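Local atomic coordinates of AvrRpt2 (Erwinia amylovora, PDB entry 6HQZ), a protein that probably acts as a papain-like cysteine protease of the C70 family, the domain captured in this chain, and serves the fire blight bacterium as a type III effector. Residues 8-14 against 122-128; 66-72 against 147-153; 91-95 against 106-110. All coordinates share one frame; numbering follows the deposited sequence.

Interaction 1 (8-14 against 122-128); sequences VPYVSQQ and HDPQRGP
Tyr10 lies against the turn that follows strand 118-123, a turn built on a classic beta bulge, with Arg126 and Gly127 both facing Asp123, and on an Asx turn in which Asp123 OD1 accepts from Gln125 N. Tyr10 has the largest share of the surface buried in this contact between an irregular N-terminal chain and the sheet of the papain-like domain, and its ring does most of the touching. With CG anti to the backbone N (chi1 175°), it reaches across the turn until OH donates to Asp123 O at 2.8 Å. That carbonyl oxygen also receives Gly127 N and Arg126 N, so the tyrosine adds an outside donor to an acceptor already used by the bulge. Over one ring face, Pro128 CD stands 3.8 Å from the Tyr10 centroid, almost exactly on the ring normal, a CH-pi contact.

At the other end of the ring, the CD1 edge points at the face of His122 in a T-shaped pair, the two planes 87° apart and the centroids of Tyr10 and His122 5.4 Å from each other. The imidazole is fixed on both nitrogens: ND1 accepts from the backbone N of Asp129, and NE2 gives a nearly straight bond (170°) to Val8 O at 2.9 Å. The oxygen lies in the plane of the imidazole, whereas NE2 sits well above the carbonyl plane of Val8.

Pro124 completes the contact through both ring and backbone. Its ring packs on Cys24 of helix 19-27, and CB comes to 3.7 Å from Gln13 N. That same amide donates to Pro124 O at 2.8 Å, tying the loop before the helix to the turn. Beyond it the extended side chain of Gln13 crosses that of Gln125 at about a right angle, bringing Gln13 OE1 to 3.3 Å from Gln125 CB.

Interaction 2 (66-72 against 147-153); sequences NLAEVSL and HAMLYSE
Tyr151 N donates to Ala68 O at 2.7 Å. The return bond, Ala68 N to Tyr151 O at 2.8 Å, makes these two residues an antiparallel hydrogen-bonded pair. Bonds from Val70 N to Met149 O and from Glu153 N to Asn66 O extend the pairing to either side.

On the face that carries Ala68 and Tyr151, the phenol ring folds back over its partner. A chi1 of 66° lays it across the neighbouring strand, where Ala68 CB stands 4.0 Å from the Tyr151 centroid in a CH-pi contact. Val70 CG2 touches the same ring at CD2 (3.9 Å from that Tyr151 atom), and His90 stacks with it from outside the pair. The aliphatic part of Glu153 also reaches Ala68, with CG 3.7 Å from CB of that alanine.

The opposite face holds Leu67, Glu69 and Leu150. Glu69 CB meets Leu150 CD2 at 3.7 Å, while the extended side chain brings its carboxylate past His147, OE1 lying 3.4 Å from His147 CB. Arg55 serves both residues: it forms a salt bridge with Glu69 OE2 and a hydrogen bond with His147 ND1, while His147 NE2 bonds the carbonyl of Leu43. Beyond the paired strands, a water bridges Val70 O and Met149 N, and Leu72 CD2 approaches Met149 SD at 4.0 Å. Just past helix 49-65, Asn66 with its positive phi closes the helix in a Schellman motif, leading straight into strand 67-69, one of the two edge strands, within this chain, of the antiparallel sheet of this papain-like fold.

Interaction 3 (91-95 against 106-110); sequences GPIMF and MSVLT
Phe95 faces Ser107 and Leu109 across the antiparallel beta hairpin of strands 93-98 and 104-113, in the middle of the papain-like domain's sheet. Its CB starts 3.7 Å from Ala148 O, just before strand 149-152. From there CG takes the rotamer that straddles the main chain (chi1 68°), turning the ring back over the hairpin partner. CD1 then passes 3.4 Å from Ser107 O, the oxygen that also accepts the bond from Phe95 N. CE1 lies farther along, 3.7 Å from Leu109 N, which approaches the ring edge near its plane. At the tip, CZ reaches Ser107 CB at 3.7 Å; this methylene stands off-centre from the ring in a CH-pi contact. Phe137 of helix 134-140 meets the ring edge-to-face, and Trp97, Ile119, Leu141 and Met149 also touch this buried side chain.

Two hydrogen-bonded pairs, Ile93 with Leu109 and Phe95 with Ser107, provide four backbone bonds. Leu109 N to Ile93 O is the shortest, and the return bond from Ile93 N to Leu109 O is the longest at 3.2 Å. Ile93 and Leu109 share the Phe95 face, touching through their CB atoms. Between the two pairs, Met94 and Val108 form a non-hydrogen-bonded pair whose side chains leave on the other face, toward helix 19-27. Trp21, Cys24 and Thr25 of that helix touch Met94, and Met27 touches Val108, whose CG1 also rests on Pro92 CB at 3.7 Å. Met94 and Met106 run side by side in the same direction, each bent at its last torsion, and their CE methyls meet at 3.6 Å.

How the interactions relate
All three contacts reach one antiparallel sheet. Interaction 3 is its buried middle, interaction 2 a partly buried pairing at one outer strand, and interaction 1 a surface contact at the end of strand 118-123 and the turn after it. Interaction 3 touches both others: Met94 N lies 2.7 Å from Leu150 O, and His122 N lies 2.8 Å from Val108 O, both probable backbone hydrogen bonds. Interactions 1 and 2 do not touch, their centres being about 19 Å apart on opposite sides of the chain's centre. Chemistry follows place: regular strand bonds with apolar cover in the core, strand bonds plus a bridging water at the margin, and mainly side-chain-to-backbone bonds where an irregular loop docks.

Interaction 1 (8-14 against 122-128)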
# COMPACT_ATOMS: atom_id res chain seq x y z
N VAL A 8 11.46 -0.07 -10.18
CA VAL A 8 12.24 1.11 -9.97
C VAL A 8 13.60 0.92 -10.68
O VAL A 8 14.29 -0.05 -10.44
CB VAL A 8 12.35 1.36 -8.47
CG1 VAL A 8 13.06 2.67 -8.26
CG2 VAL A 8 10.93 1.42 -7.91
N PRO A 9 13.93 1.82 -11.61
CA PRO A 9 15.20 1.73 -12.30
C PRO A 9 16.36 2.00 -11.34
O PRO A 9 16.21 2.72 -10.32
CB PRO A 9 15.11 2.82 -13.37
CG PRO A 9 14.07 3.78 -12.90
CD PRO A 9 13.14 3.01 -12.01
N TYR A 10 17.47 1.33 -11.59
CA TYR A 10 18.63 1.44 -10.67
C TYR A 10 19.58 2.46 -11.30
O TYR A 10 19.92 2.33 -12.47
CB TYR A 10 19.32 0.07 -10.52
CG TYR A 10 20.55 0.24 -9.70
CD1 TYR A 10 20.45 0.54 -8.33
CD2 TYR A 10 21.79 0.28 -10.30
CE1 TYR A 10 21.61 0.74 -7.58
CE2 TYR A 10 22.94 0.49 -9.55
CZ TYR A 10 22.84 0.71 -8.20
OH TYR A 10 24.04 0.98 -7.52
N VAL A 11 20.09 3.43 -10.49
CA VAL A 11 21.06 4.39 -10.95
C VAL A 11 22.18 4.39 -9.87
O VAL A 11 21.83 4.48 -8.69
CB VAL A 11 20.44 5.82 -11.10
CG1 VAL A 11 21.48 6.83 -11.52
CG2 VAL A 11 19.24 5.79 -12.08
N SER A 12 23.44 4.19 -10.29
CA SER A 12 24.60 4.24 -9.39
C SER A 12 25.13 5.67 -9.24
O SER A 12 24.97 6.51 -10.13
CB SER A 12 25.72 3.32 -9.90
OG SER A 12 26.20 3.66 -11.18
N GLN A 13 25.76 5.96 -8.09
CA GLN A 13 26.35 7.28 -7.90
C GLN A 13 27.69 7.05 -8.53
O GLN A 13 28.29 5.97 -8.42
CB GLN A 13 26.47 7.65 -6.41
CG GLN A 13 27.46 6.83 -5.62
CD GLN A 13 27.41 7.17 -4.10
OE1 GLN A 13 26.65 6.57 -3.33
NE2 GLN A 13 28.14 8.18 -3.72
N GLN A 14 28.21 7.98 -9.24
CA GLN A 14 29.48 7.52 -9.78
C GLN A 14 30.66 7.95 -8.91
O GLN A 14 30.85 7.36 -7.81
CB GLN A 14 29.54 7.63 -11.29
CG GLN A 14 28.74 6.47 -11.93
CD GLN A 14 29.47 5.09 -11.87
OE1 GLN A 14 30.64 4.96 -12.29
NE2 GLN A 14 28.77 4.07 -11.41
N HIS A 122 17.47 0.08 -3.33
CA HIS A 122 18.51 0.35 -4.29
C HIS A 122 19.54 1.24 -3.56
O HIS A 122 19.19 2.32 -3.12
CB HIS A 122 18.02 1.18 -5.48
CG HIS A 122 17.22 0.39 -6.47
ND1 HIS A 122 17.22 -0.99 -6.50
CD2 HIS A 122 16.44 0.80 -7.49
CE1 HIS A 122 16.42 -1.40 -7.47
NE2 HIS A 122 15.98 -0.33 -8.12
N ASP A 123 20.79 0.82 -3.57
CA ASP A 123 21.90 1.57 -2.94
C ASP A 123 22.80 2.07 -4.07
O ASP A 123 23.44 1.28 -4.77
CB ASP A 123 22.65 0.65 -2.01
CG ASP A 123 23.72 1.40 -1.18
OD1 ASP A 123 24.51 2.16 -1.73
OD2 ASP A 123 23.83 1.14 -0.00
N PRO A 124 22.86 3.38 -4.27
CA PRO A 124 23.61 3.92 -5.34
C PRO A 124 25.11 3.55 -5.33
O PRO A 124 25.82 3.74 -6.35
CB PRO A 124 23.46 5.44 -5.18
CG PRO A 124 22.34 5.66 -4.25
CD PRO A 124 22.11 4.38 -3.52
N GLN A 125 25.62 3.06 -4.19
CA GLN A 125 26.99 2.66 -4.14
C GLN A 125 27.24 1.20 -3.96
O GLN A 125 28.34 0.79 -4.10
CB GLN A 125 27.74 3.48 -3.08
CG GLN A 125 29.23 3.34 -3.13
CD GLN A 125 29.88 3.31 -4.53
OE1 GLN A 125 29.76 4.28 -5.29
NE2 GLN A 125 30.66 2.24 -4.84
N ARG A 126 26.22 0.43 -3.66
CA ARG A 126 26.34 -0.96 -3.47
C ARG A 126 25.56 -1.83 -4.42
O ARG A 126 26.01 -2.95 -4.68
CB ARG A 126 25.96 -1.31 -2.05
CG ARG A 126 26.99 -0.80 -1.10
CD ARG A 126 28.15 -1.75 -1.13
NE ARG A 126 28.87 -1.63 0.10
CZ ARG A 126 29.67 -0.63 0.35
NH1 ARG A 126 29.91 0.29 -0.60
NH2 ARG A 126 30.27 -0.60 1.50
N GLY A 127 24.51 -1.29 -5.03
CA GLY A 127 23.80 -2.01 -6.05
C GLY A 127 22.30 -2.07 -5.88
O GLY A 127 21.73 -1.67 -4.81
N PRO A 128 21.60 -2.66 -6.88
CA PRO A 128 20.17 -2.77 -6.80
C PRO A 128 19.66 -3.87 -5.88
O PRO A 128 20.30 -4.87 -5.72
CB PRO A 128 19.75 -3.14 -8.26
CG PRO A 128 20.94 -3.76 -8.84
CD PRO A 128 22.12 -3.14 -8.16

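Interaction 2 (66-72 against 147-153)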
# COMPACT_ATOMS: atom_id res chain seq x y z
N ASN A 66 8.75 19.07 -6.85
CA ASN A 66 7.61 18.19 -6.58
C ASN A 66 8.00 16.91 -5.86
O ASN A 66 7.70 15.78 -6.27
CB ASN A 66 6.87 17.91 -7.87
CG ASN A 66 6.53 19.18 -8.61
OD1 ASN A 66 7.03 19.43 -9.69
ND2 ASN A 66 5.68 20.02 -7.99
N LEU A 67 8.70 17.11 -4.76
CA LEU A 67 9.00 16.04 -3.82
C LEU A 67 8.26 16.38 -2.52
O LEU A 67 7.94 17.54 -2.26
CB LEU A 67 10.49 15.94 -3.59
CG LEU A 67 11.46 15.59 -4.72
CD1 LEU A 67 12.87 15.78 -4.18
CD2 LEU A 67 11.34 14.13 -5.15
N ALA A 68 7.93 15.36 -1.77
CA ALA A 68 7.32 15.47 -0.47
C ALA A 68 7.88 14.45 0.50
O ALA A 68 8.46 13.43 0.11
CB ALA A 68 5.82 15.28 -0.57
N GLU A 69 7.65 14.74 1.77
CA GLU A 69 8.20 13.93 2.86
C GLU A 69 7.15 13.15 3.59
O GLU A 69 6.00 13.58 3.70
CB GLU A 69 8.98 14.77 3.85
CG GLU A 69 8.17 15.79 4.66
CD GLU A 69 9.01 16.91 5.26
OE1 GLU A 69 10.23 17.07 4.93
OE2 GLU A 69 8.48 17.61 6.11
N VAL A 70 7.56 12.03 4.09
CA VAL A 70 6.71 11.17 4.89
C VAL A 70 6.70 11.66 6.34
O VAL A 70 7.78 11.88 6.90
CB VAL A 70 7.31 9.75 4.90
CG1 VAL A 70 6.50 8.86 5.84
CG2 VAL A 70 7.39 9.16 3.50
N SER A 71 5.53 11.80 6.96
CA SER A 71 5.41 12.16 8.35
C SER A 71 5.92 11.04 9.19
O SER A 71 5.38 9.93 9.16
CB SER A 71 3.96 12.39 8.77
OG SER A 71 3.52 13.53 8.12
N LEU A 72 6.97 11.34 9.93
CA LEU A 72 7.63 10.36 10.75
C LEU A 72 6.89 10.04 12.02
O LEU A 72 6.46 10.94 12.74
CB LEU A 72 9.05 10.84 11.09
CG LEU A 72 9.91 11.04 9.84
CD1 LEU A 72 11.30 11.53 10.27
CD2 LEU A 72 10.08 9.77 9.00
N HIS A 147 12.72 15.43 6.90
CA HIS A 147 12.88 15.08 5.47
C HIS A 147 13.67 13.82 5.28
O HIS A 147 14.25 13.62 4.24
CB HIS A 147 13.47 16.23 4.66
CG HIS A 147 14.67 16.87 5.27
ND1 HIS A 147 14.58 17.95 6.12
CD2 HIS A 147 16.00 16.59 5.16
CE1 HIS A 147 15.80 18.30 6.51
NE2 HIS A 147 16.67 17.47 5.96
N ALA A 148 13.64 12.96 6.29
CA ALA A 148 14.33 11.70 6.31
C ALA A 148 13.93 10.81 5.12
O ALA A 148 14.78 10.06 4.62
CB ALA A 148 14.12 11.00 7.64
N MET A 149 12.66 10.90 4.67
CA MET A 149 12.09 9.98 3.68
C MET A 149 11.32 10.84 2.71
O MET A 149 10.32 11.47 3.12
CB MET A 149 11.14 9.01 4.40
CG MET A 149 11.89 7.90 5.20
SD MET A 149 10.71 7.01 6.20
CE MET A 149 9.86 6.09 4.98
N LEU A 150 11.80 10.92 1.46
CA LEU A 150 11.23 11.74 0.44
C LEU A 150 10.63 10.89 -0.67
O LEU A 150 11.14 9.81 -1.02
CB LEU A 150 12.23 12.70 -0.16
CG LEU A 150 12.75 13.82 0.73
CD1 LEU A 150 13.77 14.66 -0.03
CD2 LEU A 150 11.66 14.75 1.25
N TYR A 151 9.56 11.41 -1.25
CA TYR A 151 8.90 10.73 -2.38
C TYR A 151 8.47 11.71 -3.44
O TYR A 151 8.42 12.94 -3.17
CB TYR A 151 7.73 9.87 -1.87
CG TYR A 151 6.56 10.64 -1.25
CD1 TYR A 151 5.49 11.10 -2.04
CD2 TYR A 151 6.50 10.86 0.14
CE1 TYR A 151 4.42 11.80 -1.47
CE2 TYR A 151 5.44 11.53 0.72
CZ TYR A 151 4.43 12.00 -0.09
OH TYR A 151 3.44 12.63 0.53
N SER A 152 8.09 11.15 -4.61
CA SER A 152 7.67 11.92 -5.76
C SER A 152 6.20 12.30 -5.67
O SER A 152 5.37 11.45 -5.44
CB SER A 152 7.83 11.15 -7.10
OG SER A 152 7.57 12.07 -8.18
N GLU A 153 5.92 13.57 -5.86
CA GLU A 153 4.52 14.04 -6.07
C GLU A 153 4.09 14.03 -7.54
O GLU A 153 2.91 14.31 -7.83
CB GLU A 153 4.33 15.44 -5.48
CG GLU A 153 4.33 15.43 -3.96
CD GLU A 153 3.89 16.76 -3.36
OE1 GLU A 153 4.27 17.83 -3.91
OE2 GLU A 153 3.16 16.71 -2.35
O HOH W 1 10.49 11.90 6.29

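Interaction 3 (91-95 against 106-110)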
# COMPACT_ATOMS: atom_id res chain seq x y z
N GLY A 91 5.02 5.42 -3.98
CA GLY A 91 5.99 4.91 -4.92
C GLY A 91 7.30 4.84 -4.20
O GLY A 91 7.32 4.81 -2.96
N PRO A 92 8.39 4.78 -4.96
CA PRO A 92 9.67 4.67 -4.23
C PRO A 92 10.02 5.89 -3.34
O PRO A 92 9.65 7.07 -3.61
CB PRO A 92 10.70 4.53 -5.34
CG PRO A 92 10.04 4.97 -6.59
CD PRO A 92 8.55 4.86 -6.42
N ILE A 93 10.72 5.59 -2.28
CA ILE A 93 10.97 6.59 -1.24
C ILE A 93 12.49 6.64 -0.96
O ILE A 93 13.13 5.63 -0.65
CB ILE A 93 10.27 6.19 0.07
CG1 ILE A 93 8.79 6.19 -0.08
CG2 ILE A 93 10.67 7.14 1.21
CD1 ILE A 93 8.07 5.41 1.00
N MET A 94 13.04 7.83 -1.13
CA MET A 94 14.47 8.00 -0.83
C MET A 94 14.67 8.40 0.62
O MET A 94 14.04 9.36 1.11
CB MET A 94 15.17 8.97 -1.75
CG MET A 94 14.68 10.35 -1.87
SD MET A 94 15.62 11.23 -3.17
CE MET A 94 15.70 12.82 -2.39
N PHE A 95 15.57 7.66 1.26
CA PHE A 95 15.83 7.79 2.70
C PHE A 95 17.30 8.00 3.00
O PHE A 95 18.23 7.43 2.38
CB PHE A 95 15.28 6.58 3.50
CG PHE A 95 15.97 5.29 3.27
CD1 PHE A 95 15.60 4.51 2.21
CD2 PHE A 95 16.91 4.80 4.14
CE1 PHE A 95 16.16 3.27 1.99
CE2 PHE A 95 17.46 3.54 3.96
CZ PHE A 95 17.11 2.79 2.87
N MET A 106 22.24 8.02 1.17
CA MET A 106 20.91 8.02 0.68
C MET A 106 20.69 6.79 -0.16
O MET A 106 21.58 6.42 -0.92
CB MET A 106 20.69 9.24 -0.17
CG MET A 106 20.58 10.54 0.54
SD MET A 106 20.42 11.84 -0.68
CE MET A 106 18.80 11.42 -1.32
N SER A 107 19.50 6.18 -0.01
CA SER A 107 19.13 4.98 -0.73
C SER A 107 17.69 5.06 -1.08
O SER A 107 16.97 5.94 -0.59
CB SER A 107 19.41 3.75 0.11
OG SER A 107 20.80 3.58 0.33
N VAL A 108 17.24 4.15 -1.92
CA VAL A 108 15.85 4.14 -2.35
C VAL A 108 15.13 2.92 -1.94
O VAL A 108 15.50 1.83 -2.37
CB VAL A 108 15.73 4.28 -3.90
CG1 VAL A 108 14.22 4.22 -4.27
CG2 VAL A 108 16.35 5.60 -4.37
N LEU A 109 14.12 3.11 -1.08
CA LEU A 109 13.24 2.06 -0.60
C LEU A 109 12.31 1.66 -1.72
O LEU A 109 11.62 2.53 -2.29
CB LEU A 109 12.37 2.54 0.56
CG LEU A 109 11.50 1.46 1.20
CD1 LEU A 109 12.29 0.28 1.81
CD2 LEU A 109 10.65 2.19 2.21
N THR A 110 12.26 0.37 -1.99
CA THR A 110 11.39 -0.17 -3.10
C THR A 110 10.35 -1.23 -2.71
O THR A 110 9.39 -1.48 -3.48
CB THR A 110 12.22 -0.76 -4.24
OG1 THR A 110 12.85 -2.00 -3.79
CG2 THR A 110 13.21 0.29 -4.75